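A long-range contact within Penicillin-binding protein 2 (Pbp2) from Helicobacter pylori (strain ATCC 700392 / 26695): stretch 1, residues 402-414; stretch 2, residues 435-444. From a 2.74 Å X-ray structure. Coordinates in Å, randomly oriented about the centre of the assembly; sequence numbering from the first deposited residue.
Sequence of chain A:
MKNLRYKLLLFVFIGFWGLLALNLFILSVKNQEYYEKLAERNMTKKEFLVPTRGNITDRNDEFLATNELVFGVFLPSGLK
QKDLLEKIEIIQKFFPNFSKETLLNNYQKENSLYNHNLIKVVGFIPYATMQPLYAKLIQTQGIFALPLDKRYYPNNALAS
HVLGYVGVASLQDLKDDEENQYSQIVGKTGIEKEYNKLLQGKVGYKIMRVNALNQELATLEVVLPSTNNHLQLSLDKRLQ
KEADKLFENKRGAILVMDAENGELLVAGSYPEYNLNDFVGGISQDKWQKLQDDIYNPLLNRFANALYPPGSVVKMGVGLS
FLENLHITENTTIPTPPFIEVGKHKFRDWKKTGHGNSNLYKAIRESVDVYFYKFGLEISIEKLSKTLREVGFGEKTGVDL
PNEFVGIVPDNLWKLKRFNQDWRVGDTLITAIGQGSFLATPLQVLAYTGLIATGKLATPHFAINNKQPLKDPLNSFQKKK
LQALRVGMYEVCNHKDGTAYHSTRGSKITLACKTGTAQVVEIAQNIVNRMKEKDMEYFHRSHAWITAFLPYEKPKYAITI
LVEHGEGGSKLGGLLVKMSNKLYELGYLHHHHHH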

# COMPACT_ATOMS: atom_id res chain seq x y z
N ASN A 402 -17.68 16.98 9.37
CA ASN A 402 -18.49 18.16 9.06
C ASN A 402 -19.82 17.86 8.42
O ASN A 402 -20.08 18.35 7.35
CB ASN A 402 -17.72 19.10 8.12
CG ASN A 402 -16.66 19.91 8.83
OD1 ASN A 402 -15.55 19.43 9.09
ND2 ASN A 402 -16.99 21.18 9.11
N GLU A 403 -20.68 17.07 9.06
CA GLU A 403 -22.06 16.95 8.56
C GLU A 403 -22.84 18.25 8.82
O GLU A 403 -22.78 18.81 9.90
CB GLU A 403 -22.78 15.79 9.22
CG GLU A 403 -24.08 15.46 8.54
CD GLU A 403 -24.92 14.50 9.32
OE1 GLU A 403 -24.38 13.86 10.26
OE2 GLU A 403 -26.12 14.38 9.01
N PHE A 404 -23.57 18.70 7.81
CA PHE A 404 -24.38 19.92 7.94
C PHE A 404 -25.68 19.66 8.67
O PHE A 404 -26.38 18.70 8.37
CB PHE A 404 -24.71 20.47 6.55
CG PHE A 404 -23.60 21.25 5.92
CD1 PHE A 404 -22.32 21.27 6.47
CD2 PHE A 404 -23.83 21.93 4.73
CE1 PHE A 404 -21.30 21.98 5.88
CE2 PHE A 404 -22.81 22.63 4.13
CZ PHE A 404 -21.55 22.66 4.71
N VAL A 405 -26.01 20.52 9.62
CA VAL A 405 -27.37 20.62 10.14
C VAL A 405 -28.15 21.50 9.20
O VAL A 405 -27.58 22.37 8.51
CB VAL A 405 -27.47 21.24 11.57
CG1 VAL A 405 -26.76 20.36 12.59
CG2 VAL A 405 -26.95 22.68 11.62
N GLY A 406 -29.45 21.31 9.21
CA GLY A 406 -30.28 22.10 8.34
C GLY A 406 -30.69 23.42 8.94
O GLY A 406 -29.99 24.02 9.75
N ILE A 407 -31.84 23.88 8.47
CA ILE A 407 -32.56 24.95 9.08
C ILE A 407 -34.01 24.55 9.03
O ILE A 407 -34.58 24.43 7.95
CB ILE A 407 -32.39 26.26 8.28
CG1 ILE A 407 -30.97 26.78 8.45
CG2 ILE A 407 -33.39 27.30 8.75
CD1 ILE A 407 -30.61 27.85 7.45
N VAL A 408 -34.60 24.33 10.19
CA VAL A 408 -36.05 24.24 10.30
C VAL A 408 -36.55 25.62 10.73
O VAL A 408 -36.49 25.97 11.91
CB VAL A 408 -36.51 23.15 11.30
CG1 VAL A 408 -38.01 23.23 11.56
CG2 VAL A 408 -36.15 21.77 10.78
N PRO A 409 -37.04 26.40 9.77
CA PRO A 409 -37.32 27.79 10.09
C PRO A 409 -38.45 27.91 11.11
O PRO A 409 -39.48 27.23 10.99
CB PRO A 409 -37.74 28.39 8.75
CG PRO A 409 -38.30 27.23 8.01
CD PRO A 409 -37.49 26.06 8.42
N ASP A 410 -38.23 28.76 12.12
CA ASP A 410 -39.27 29.08 13.08
C ASP A 410 -39.29 30.59 13.38
O ASP A 410 -38.61 31.40 12.72
CB ASP A 410 -39.16 28.18 14.34
CG ASP A 410 -37.99 28.54 15.26
OD1 ASP A 410 -37.26 29.50 14.97
OD2 ASP A 410 -37.80 27.86 16.29
N ASN A 411 -40.10 30.95 14.36
CA ASN A 411 -40.27 32.31 14.83
C ASN A 411 -38.93 32.92 15.25
O ASN A 411 -38.47 33.93 14.71
CB ASN A 411 -41.21 32.23 16.04
CG ASN A 411 -41.51 33.56 16.65
OD1 ASN A 411 -41.63 34.56 15.95
ND2 ASN A 411 -41.64 33.59 17.97
N LEU A 412 -38.30 32.27 16.21
CA LEU A 412 -37.08 32.79 16.84
C LEU A 412 -35.93 32.81 15.87
O LEU A 412 -34.99 33.58 16.06
CB LEU A 412 -36.67 31.94 18.03
CG LEU A 412 -37.49 32.00 19.33
CD1 LEU A 412 -38.91 31.44 19.19
CD2 LEU A 412 -36.73 31.24 20.40
N TRP A 413 -35.96 31.94 14.88
CA TRP A 413 -34.87 31.86 13.92
C TRP A 413 -34.90 33.02 12.93
O TRP A 413 -33.86 33.63 12.64
CB TRP A 413 -34.93 30.55 13.16
CG TRP A 413 -33.90 30.52 12.10
CD1 TRP A 413 -32.57 30.22 12.25
CD2 TRP A 413 -34.08 30.85 10.72
NE1 TRP A 413 -31.93 30.35 11.05
CE2 TRP A 413 -32.83 30.73 10.09
CE3 TRP A 413 -35.18 31.25 9.96
CZ2 TRP A 413 -32.66 30.97 8.74
CZ3 TRP A 413 -35.00 31.48 8.61
CH2 TRP A 413 -33.75 31.35 8.02
N LYS A 414 -36.09 33.30 12.39
CA LYS A 414 -36.26 34.41 11.44
C LYS A 414 -35.87 35.71 12.12
O LYS A 414 -35.25 36.60 11.49
CB LYS A 414 -37.69 34.50 10.93
CG LYS A 414 -37.86 35.46 9.77
CD LYS A 414 -39.27 35.45 9.21
CE LYS A 414 -39.29 36.19 7.88
NZ LYS A 414 -40.67 36.56 7.46
N GLY A 435 -39.36 28.05 1.15
CA GLY A 435 -38.92 29.26 1.84
C GLY A 435 -37.58 29.04 2.52
O GLY A 435 -36.63 28.56 1.90
N SER A 436 -37.51 29.35 3.81
CA SER A 436 -36.25 29.25 4.54
C SER A 436 -35.93 27.83 5.08
O SER A 436 -35.12 27.67 6.00
CB SER A 436 -36.22 30.31 5.65
OG SER A 436 -36.00 31.61 5.10
N PHE A 437 -36.54 26.80 4.49
CA PHE A 437 -36.36 25.39 4.94
C PHE A 437 -35.28 24.72 4.10
O PHE A 437 -35.39 24.69 2.87
CB PHE A 437 -37.69 24.62 4.80
CG PHE A 437 -37.79 23.34 5.65
CD1 PHE A 437 -36.67 22.65 6.09
CD2 PHE A 437 -39.05 22.84 5.98
CE1 PHE A 437 -36.81 21.49 6.86
CE2 PHE A 437 -39.19 21.69 6.75
CZ PHE A 437 -38.06 21.01 7.18
N LEU A 438 -34.25 24.20 4.77
CA LEU A 438 -33.16 23.45 4.11
C LEU A 438 -32.77 22.13 4.81
O LEU A 438 -32.67 22.05 6.03
CB LEU A 438 -31.92 24.32 4.00
CG LEU A 438 -32.06 25.58 3.16
CD1 LEU A 438 -30.78 26.40 3.29
CD2 LEU A 438 -32.37 25.23 1.72
N ALA A 439 -32.53 21.10 4.00
CA ALA A 439 -32.13 19.82 4.53
C ALA A 439 -31.08 19.20 3.65
O ALA A 439 -30.86 19.66 2.53
CB ALA A 439 -33.33 18.90 4.63
N THR A 440 -30.41 18.18 4.19
CA THR A 440 -29.42 17.36 3.48
C THR A 440 -30.11 16.07 3.05
O THR A 440 -31.02 15.61 3.72
CB THR A 440 -28.21 17.00 4.38
OG1 THR A 440 -28.64 16.36 5.61
CG2 THR A 440 -27.37 18.25 4.71
N PRO A 441 -29.69 15.50 1.91
CA PRO A 441 -30.16 14.17 1.54
C PRO A 441 -30.06 13.14 2.65
O PRO A 441 -30.91 12.27 2.74
CB PRO A 441 -29.26 13.80 0.37
CG PRO A 441 -29.00 15.10 -0.29
CD PRO A 441 -28.94 16.12 0.80
N LEU A 442 -29.05 13.26 3.51
CA LEU A 442 -28.98 12.40 4.70
C LEU A 442 -30.19 12.58 5.63
O LEU A 442 -30.79 11.60 6.08
CB LEU A 442 -27.66 12.61 5.45
CG LEU A 442 -26.47 11.77 4.96
CD1 LEU A 442 -25.17 12.20 5.64
CD2 LEU A 442 -26.65 10.28 5.18
N GLN A 443 -30.56 13.82 5.90
CA GLN A 443 -31.70 14.11 6.78
C GLN A 443 -32.98 13.47 6.27
O GLN A 443 -33.73 12.84 7.04
CB GLN A 443 -31.87 15.63 6.98
CG GLN A 443 -30.86 16.20 7.97
CD GLN A 443 -30.87 17.70 8.12
OE1 GLN A 443 -31.12 18.44 7.16
NE2 GLN A 443 -30.59 18.17 9.33
N VAL A 444 -33.21 13.61 4.96
CA VAL A 444 -34.42 13.07 4.31
C VAL A 444 -34.46 11.54 4.43
O VAL A 444 -35.51 10.96 4.73
CB VAL A 444 -34.48 13.46 2.83
CG1 VAL A 444 -35.69 12.84 2.14
CG2 VAL A 444 -34.52 14.98 2.68
O HOH W 1 -27.43 16.24 7.71

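Two loop segments, each running into a helix, meet around a single antiparallel bridge and bury 543 Å² between them, both sides summed. At the start of stretch 1, the buried Glu403, whose CA-to-CB bond points toward the second stretch, has an extended side chain (chi1 and chi2 both t), and its OE2 lies 4.1 Å from Leu442 CD1. Its carboxylate is served by a water, which donates to Glu403 OE2 (2.6 Å) and to Phe404 O (2.8 Å) and accepts from Thr440 OG1 (2.4 Å). The same Thr440 OG1 caps the following helix by accepting from Gln443 N (3.2 Å), while its methyl CG2 packs 3.9 Å from Phe404 CB; threonine thus supplies both a polar and an apolar contact. Gly406 fits a tight spot: an ideal CB would lie 2.4 Å from Leu438 O and 3.0 Å from Gln443 OE1, both clashes. Without one, Gly406 CA approaches Leu438 O to 3.3 Å in a CA-H...O contact. Gln443 OE1 is held by Thr440 N (3.1 Å), the return half of the capping exchange. At Ile407 the backbones pair reciprocally: Ile407 N donates to Leu438 O and Leu438 N to Ile407 O, each at 3.2 Å and nearly straight. Beside this bridge the apolar ends meet loosely, Ile407 CD1 lying 4.4 Å from Leu438 CD1. Val408 points its CB away, yet its CG2 still comes within 4.0 Å of Phe437 CE1. Pro409 faces the second stretch, its CD 3.9 Å from Phe437 CG and its CB 4.0 Å from Ser436 CB, so the compact ring fills space beside the buried phenyl group. Asp410 makes no contact across but caps its helix, OD1 accepting from Trp413 N (2.8 Å). From that first turn Trp413 points toward stretch 2, and its long indole carries CZ3 to 3.4 Å from Ser436 CB.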